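Local coordinates for protein putative sporulation-specific glycosylase YdhD (Bacillus subtilis subsp. subtilis str. 168, PDB 3CZ8) that probably hydrolyses glycosidic bonds of a cell-wall or chitin-like polysaccharide during sporulation, through the family 18 glycosyl hydrolase domain that this chain represents, at residues I103-I117 / L137-A151. The protein carries 1 engineered substitution. Residues are numbered along the deposited sequence; the frame is centred on the assembly and turned at random. Where two conformers were deposited one is given.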
loop_
_atom_site.group_PDB
_atom_site.type_symbol
_atom_site.label_atom_id
_atom_site.label_comp_id
_atom_site.label_asym_id
_atom_site.label_seq_id
_atom_site.Cartn_x
_atom_site.Cartn_y
_atom_site.Cartn_z
ATOM N N ILE A 103 25.324 10.071 -8.510
ATOM C CA ILE A 103 23.918 10.280 -8.878
ATOM C C ILE A 103 23.780 10.399 -10.399
ATOM O O ILE A 103 22.851 9.832 -10.987
ATOM C CB ILE A 103 23.296 11.520 -8.161
ATOM C CG1 ILE A 103 22.997 11.215 -6.691
ATOM C CG2 ILE A 103 22.006 11.957 -8.834
ATOM C CD1 ILE A 103 22.764 12.457 -5.838
ATOM N N TYR A 104 24.713 11.118 -11.026
ATOM C CA TYR A 104 24.765 11.195 -12.488
ATOM C C TYR A 104 25.013 9.818 -13.099
ATOM O O TYR A 104 24.339 9.438 -14.058
ATOM C CB TYR A 104 25.826 12.193 -12.984
ATOM C CG TYR A 104 25.786 12.363 -14.490
ATOM C CD1 TYR A 104 26.598 11.590 -15.327
ATOM C CD2 TYR A 104 24.911 13.273 -15.082
ATOM C CE1 TYR A 104 26.541 11.724 -16.710
ATOM C CE2 TYR A 104 24.852 13.418 -16.464
ATOM C CZ TYR A 104 25.668 12.641 -17.271
ATOM O OH TYR A 104 25.615 12.784 -18.640
ATOM N N ASP A 105 25.979 9.087 -12.544
ATOM C CA ASP A 105 26.305 7.735 -13.013
ATOM C C ASP A 105 25.123 6.790 -12.852
ATOM O O ASP A 105 24.922 5.912 -13.684
ATOM C CB ASP A 105 27.530 7.169 -12.282
ATOM C CG ASP A 105 28.830 7.855 -12.680
ATOM O OD1 ASP A 105 29.834 7.665 -11.960
ATOM O OD2 ASP A 105 28.855 8.582 -13.698
ATOM N N LEU A 106 24.344 6.990 -11.787
ATOM C CA LEU A 106 23.125 6.224 -11.546
ATOM C C LEU A 106 22.062 6.464 -12.615
ATOM O O LEU A 106 21.528 5.511 -13.171
ATOM C CB LEU A 106 22.549 6.532 -10.160
ATOM C CG LEU A 106 21.589 5.488 -9.586
ATOM C CD1 LEU A 106 22.373 4.405 -8.858
ATOM C CD2 LEU A 106 20.591 6.138 -8.656
ATOM N N VAL A 107 21.756 7.729 -12.902
ATOM C CA VAL A 107 20.685 8.049 -13.859
ATOM C C VAL A 107 21.041 7.777 -15.323
ATOM O O VAL A 107 20.161 7.471 -16.131
ATOM C CB VAL A 107 20.112 9.492 -13.688
ATOM C CG1 VAL A 107 19.444 9.626 -12.342
ATOM C CG2 VAL A 107 21.188 10.564 -13.860
ATOM N N SER A 108 22.328 7.872 -15.651
ATOM C CA SER A 108 22.794 7.620 -17.012
ATOM C C SER A 108 22.882 6.127 -17.323
ATOM O O SER A 108 22.443 5.691 -18.387
ATOM C CB SER A 108 24.125 8.330 -17.281
ATOM O OG SER A 108 25.034 8.156 -16.207
ATOM N N THR A 109 23.444 5.354 -16.389
ATOM C CA THR A 109 23.565 3.900 -16.538
ATOM C C THR A 109 22.196 3.226 -16.523
ATOM O O THR A 109 21.849 2.494 -17.453
ATOM C CB THR A 109 24.448 3.287 -15.431
ATOM O OG1 THR A 109 25.711 3.964 -15.398
ATOM C CG2 THR A 109 24.682 1.794 -15.665
ATOM N N ARG A 110 21.416 3.501 -15.480
ATOM C CA ARG A 110 20.124 2.840 -15.281
ATOM C C ARG A 110 19.004 3.385 -16.164
ATOM O O ARG A 110 17.988 2.720 -16.357
ATOM C CB ARG A 110 19.719 2.878 -13.802
ATOM C CG ARG A 110 20.690 2.166 -12.854
ATOM C CD ARG A 110 20.238 0.743 -12.516
ATOM N NE ARG A 110 20.477 -0.213 -13.599
ATOM C CZ ARG A 110 19.540 -0.672 -14.429
ATOM N NH1 ARG A 110 19.867 -1.540 -15.379
ATOM N NH2 ARG A 110 18.281 -0.266 -14.318
ATOM N N GLY A 111 19.180 4.591 -16.695
ATOM C CA GLY A 111 18.209 5.157 -17.637
ATOM C C GLY A 111 17.040 5.916 -17.026
ATOM O O GLY A 111 15.949 5.974 -17.608
ATOM N N TYR A 112 17.266 6.511 -15.858
ATOM C CA TYR A 112 16.265 7.374 -15.234
ATOM C C TYR A 112 16.188 8.705 -15.970
ATOM O O TYR A 112 17.149 9.115 -16.613
ATOM C CB TYR A 112 16.617 7.624 -13.771
ATOM C CG TYR A 112 16.286 6.490 -12.824
ATOM C CD1 TYR A 112 14.968 6.244 -12.435
ATOM C CD2 TYR A 112 17.294 5.688 -12.289
ATOM C CE1 TYR A 112 14.658 5.221 -11.548
ATOM C CE2 TYR A 112 16.995 4.658 -11.399
ATOM C CZ TYR A 112 15.670 4.435 -11.034
ATOM O OH TYR A 112 15.355 3.422 -10.159
ATOM N N GLY A 113 15.040 9.371 -15.883
ATOM C CA GLY A 113 14.880 10.707 -16.455
ATOM C C GLY A 113 15.247 11.843 -15.510
ATOM O O GLY A 113 15.112 13.015 -15.859
ATOM N N GLY A 114 15.720 11.496 -14.314
ATOM C CA GLY A 114 16.048 12.486 -13.297
ATOM C C GLY A 114 16.047 11.901 -11.899
ATOM O O GLY A 114 16.060 10.676 -11.734
ATOM N N VAL A 115 16.064 12.771 -10.891
ATOM C CA VAL A 115 16.032 12.319 -9.501
ATOM C C VAL A 115 15.007 13.024 -8.627
ATOM O O VAL A 115 14.441 14.060 -8.991
ATOM C CB VAL A 115 17.408 12.425 -8.776
ATOM C CG1 VAL A 115 18.409 11.455 -9.351
ATOM C CG2 VAL A 115 17.933 13.842 -8.798
ATOM N N THR A 116 14.790 12.426 -7.462
ATOM C CA THR A 116 14.070 13.047 -6.364
ATOM C C THR A 116 14.971 12.927 -5.155
ATOM O O THR A 116 15.260 11.824 -4.693
ATOM C CB THR A 116 12.705 12.385 -6.108
ATOM O OG1 THR A 116 11.908 12.502 -7.289
ATOM C CG2 THR A 116 11.976 13.067 -4.950
ATOM N N ILE A 117 15.468 14.060 -4.676
ATOM C CA ILE A 117 16.260 14.057 -3.460
ATOM C C ILE A 117 15.272 14.004 -2.300
ATOM O O ILE A 117 14.395 14.863 -2.174
ATOM C CB ILE A 117 17.199 15.296 -3.362
ATOM C CG1 ILE A 117 18.297 15.248 -4.439
ATOM C CG2 ILE A 117 17.817 15.390 -1.981
ATOM C CD1 ILE A 117 19.286 14.061 -4.306
ATOM N N LEU A 137 24.458 19.682 -7.946
ATOM C CA LEU A 137 23.684 18.618 -8.565
ATOM C C LEU A 137 22.850 19.107 -9.750
ATOM O O LEU A 137 22.788 18.395 -10.765
ATOM C CB LEU A 137 22.806 17.910 -7.527
ATOM C CG LEU A 137 22.067 16.645 -7.967
ATOM C CD1 LEU A 137 23.032 15.548 -8.437
ATOM C CD2 LEU A 137 21.176 16.143 -6.841
ATOM N N ARG A 138 22.201 20.243 -9.648
ATOM C CA ARG A 138 21.568 20.830 -10.786
ATOM C C ARG A 138 22.475 21.007 -11.998
ATOM O O ARG A 138 22.116 20.632 -13.068
ATOM C CB ARG A 138 20.855 22.101 -10.413
ATOM C CG ARG A 138 20.583 23.007 -11.540
ATOM C CD ARG A 138 19.441 22.553 -12.374
ATOM N NE ARG A 138 18.264 23.267 -11.989
ATOM C CZ ARG A 138 17.406 23.808 -12.813
ATOM N NH1 ARG A 138 16.364 24.440 -12.338
ATOM N NH2 ARG A 138 17.578 23.708 -14.090
ATOM N N ASP A 139 23.653 21.564 -11.802
ATOM C CA ASP A 139 24.572 21.823 -12.873
ATOM C C ASP A 139 24.915 20.568 -13.614
ATOM O O ASP A 139 24.883 20.557 -14.807
ATOM C CB ASP A 139 25.856 22.445 -12.353
ATOM C CG ASP A 139 25.705 23.873 -12.000
ATOM O OD1 ASP A 139 26.614 24.412 -11.395
ATOM O OD2 ASP A 139 24.692 24.462 -12.307
ATOM N N ARG A 140 25.246 19.528 -12.878
ATOM C CA ARG A 140 25.574 18.246 -13.431
ATOM C C ARG A 140 24.450 17.571 -14.162
ATOM O O ARG A 140 24.620 17.028 -15.203
ATOM C CB ARG A 140 26.081 17.338 -12.353
ATOM C CG ARG A 140 26.692 16.092 -12.850
ATOM C CD ARG A 140 28.169 16.233 -12.924
ATOM N NE ARG A 140 28.869 14.981 -13.131
ATOM C CZ ARG A 140 28.936 14.346 -14.281
ATOM N NH1 ARG A 140 29.592 13.225 -14.351
ATOM N NH2 ARG A 140 28.336 14.824 -15.341
ATOM N N LEU A 141 23.282 17.637 -13.602
ATOM C CA LEU A 141 22.122 16.928 -14.147
ATOM C C LEU A 141 21.498 17.598 -15.352
ATOM O O LEU A 141 21.111 16.915 -16.302
ATOM C CB LEU A 141 21.041 16.707 -13.084
ATOM C CG LEU A 141 21.288 15.648 -12.011
ATOM C CD1 LEU A 141 20.150 15.703 -11.031
ATOM C CD2 LEU A 141 21.430 14.250 -12.595
ATOM N N GLN A 142 21.388 18.924 -15.324
ATOM C CA GLN A 142 20.758 19.643 -16.429
ATOM C C GLN A 142 21.613 19.648 -17.698
ATOM O O GLN A 142 21.074 19.759 -18.802
ATOM C CB GLN A 142 20.322 21.057 -16.022
ATOM C CG GLN A 142 21.227 22.195 -16.461
ATOM C CD GLN A 142 20.449 23.446 -16.831
ATOM O OE1 GLN A 142 19.331 23.662 -16.365
ATOM N NE2 GLN A 142 21.041 24.276 -17.678
ATOM N N ALA A 143 22.930 19.500 -17.521
ATOM C CA ALA A 143 23.879 19.310 -18.616
ATOM C C ALA A 143 23.566 18.032 -19.390
ATOM O O ALA A 143 23.650 18.004 -20.619
ATOM C CB ALA A 143 25.310 19.273 -18.084
ATOM N N GLY A 144 23.182 16.984 -18.661
ATOM C CA GLY A 144 22.772 15.725 -19.266
ATOM C C GLY A 144 21.290 15.665 -19.587
ATOM O O GLY A 144 20.794 14.630 -20.008
ATOM N N GLY A 145 20.580 16.769 -19.372
ATOM C CA GLY A 145 19.141 16.828 -19.607
ATOM C C GLY A 145 18.243 16.186 -18.550
ATOM O O GLY A 145 17.035 16.063 -18.755
ATOM N N TYR A 146 18.825 15.789 -17.419
ATOM C CA TYR A 146 18.080 15.167 -16.314
ATOM C C TYR A 146 17.433 16.182 -15.371
ATOM O O TYR A 146 18.044 17.188 -15.011
ATOM C CB TYR A 146 18.992 14.243 -15.512
ATOM C CG TYR A 146 19.670 13.178 -16.340
ATOM C CD1 TYR A 146 20.985 13.341 -16.779
ATOM C CD2 TYR A 146 19.000 12.003 -16.682
ATOM C CE1 TYR A 146 21.613 12.362 -17.541
ATOM C CE2 TYR A 146 19.623 11.017 -17.442
ATOM C CZ TYR A 146 20.925 11.206 -17.868
ATOM O OH TYR A 146 21.536 10.239 -18.622
ATOM N N VAL A 147 16.205 15.882 -14.962
ATOM C CA VAL A 147 15.388 16.743 -14.100
ATOM C C VAL A 147 15.827 16.620 -12.627
ATOM O O VAL A 147 16.230 15.547 -12.181
ATOM C CB VAL A 147 13.875 16.386 -14.272
ATOM C CG1 VAL A 147 12.961 17.328 -13.504
ATOM C CG2 VAL A 147 13.487 16.406 -15.743
ATOM N N LEU A 148 15.783 17.727 -11.887
ATOM C CA LEU A 148 16.068 17.707 -10.453
ATOM C C LEU A 148 14.820 18.059 -9.666
ATOM O O LEU A 148 14.261 19.141 -9.820
ATOM C CB LEU A 148 17.229 18.646 -10.090
ATOM C CG LEU A 148 17.607 18.769 -8.604
ATOM C CD1 LEU A 148 17.924 17.432 -7.980
ATOM C CD2 LEU A 148 18.767 19.719 -8.400
ATOM N N THR A 149 14.367 17.115 -8.843
ATOM C CA THR A 149 13.227 17.339 -7.962
ATOM C C THR A 149 13.636 17.008 -6.530
ATOM O O THR A 149 14.626 16.319 -6.311
ATOM C CB THR A 149 11.972 16.510 -8.365
ATOM O OG1 THR A 149 12.184 15.127 -8.058
ATOM C CG2 THR A 149 11.653 16.652 -9.849
ATOM N N ILE A 150 12.875 17.512 -5.562
ATOM C CA ILE A 150 13.206 17.343 -4.153
ATOM C C ILE A 150 11.939 17.178 -3.313
ATOM O O ILE A 150 10.918 17.828 -3.568
ATOM C CB ILE A 150 14.082 18.518 -3.629
ATOM C CG1 ILE A 150 14.473 18.307 -2.160
ATOM C CG2 ILE A 150 13.376 19.869 -3.844
ATOM C CD1 ILE A 150 15.513 19.265 -1.647
ATOM N N ALA A 151 11.996 16.271 -2.340
ATOM C CA ALA A 151 10.937 16.140 -1.351
ATOM C C ALA A 151 11.364 16.930 -0.117
ATOM O O ALA A 151 12.423 16.666 0.453
ATOM C CB ALA A 151 10.696 14.670 -1.012
HETATM O O HOH W 1 23.704 11.072 -19.974
#
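Strands 114-117 and 147-151 pair in parallel, from G114 with V147 to I117 with I150, in one beta-alpha-beta unit of the family 18 TIM barrel that includes helix 137-143; helix 103-110, leading into the first strand, packs nearly parallel to that helix, axes 10.4 Å apart. G114 suits glycine, since a CB would clash with V147 O and the preceding carbonyl. In the layer between helices and sheet, branched aliphatic side chains pack together: V115 CG2 meets L141 CD1 and L148 CD1, and I117 CD1 lies 3.8 Å from L137 CD2. On the sheet's other face, small polar T149 grips V115 O through N and OG1, the hydroxyl donating in the carbonyl plane to a lone pair of V115 O. Between the helices, Y104 CG stands anti to the backbone N (chi1 -175°), carrying the ring across to a stacked cation-pi contact with the R140 guanidinium (planes 21° apart), whose NE is hydrogen-bonded to N101 OD1. Y146 meets Y104 in an offset edge-to-face pair, and V107 CG2 makes a CH-pi contact over the Y146 ring. With an alanine in place of Y104, R140 would probably lose its aromatic platform and Y146 its ring partner. One water joins the hydroxyls, 2.9 Å from Y104 OH and 2.7 Å from Y146 OH.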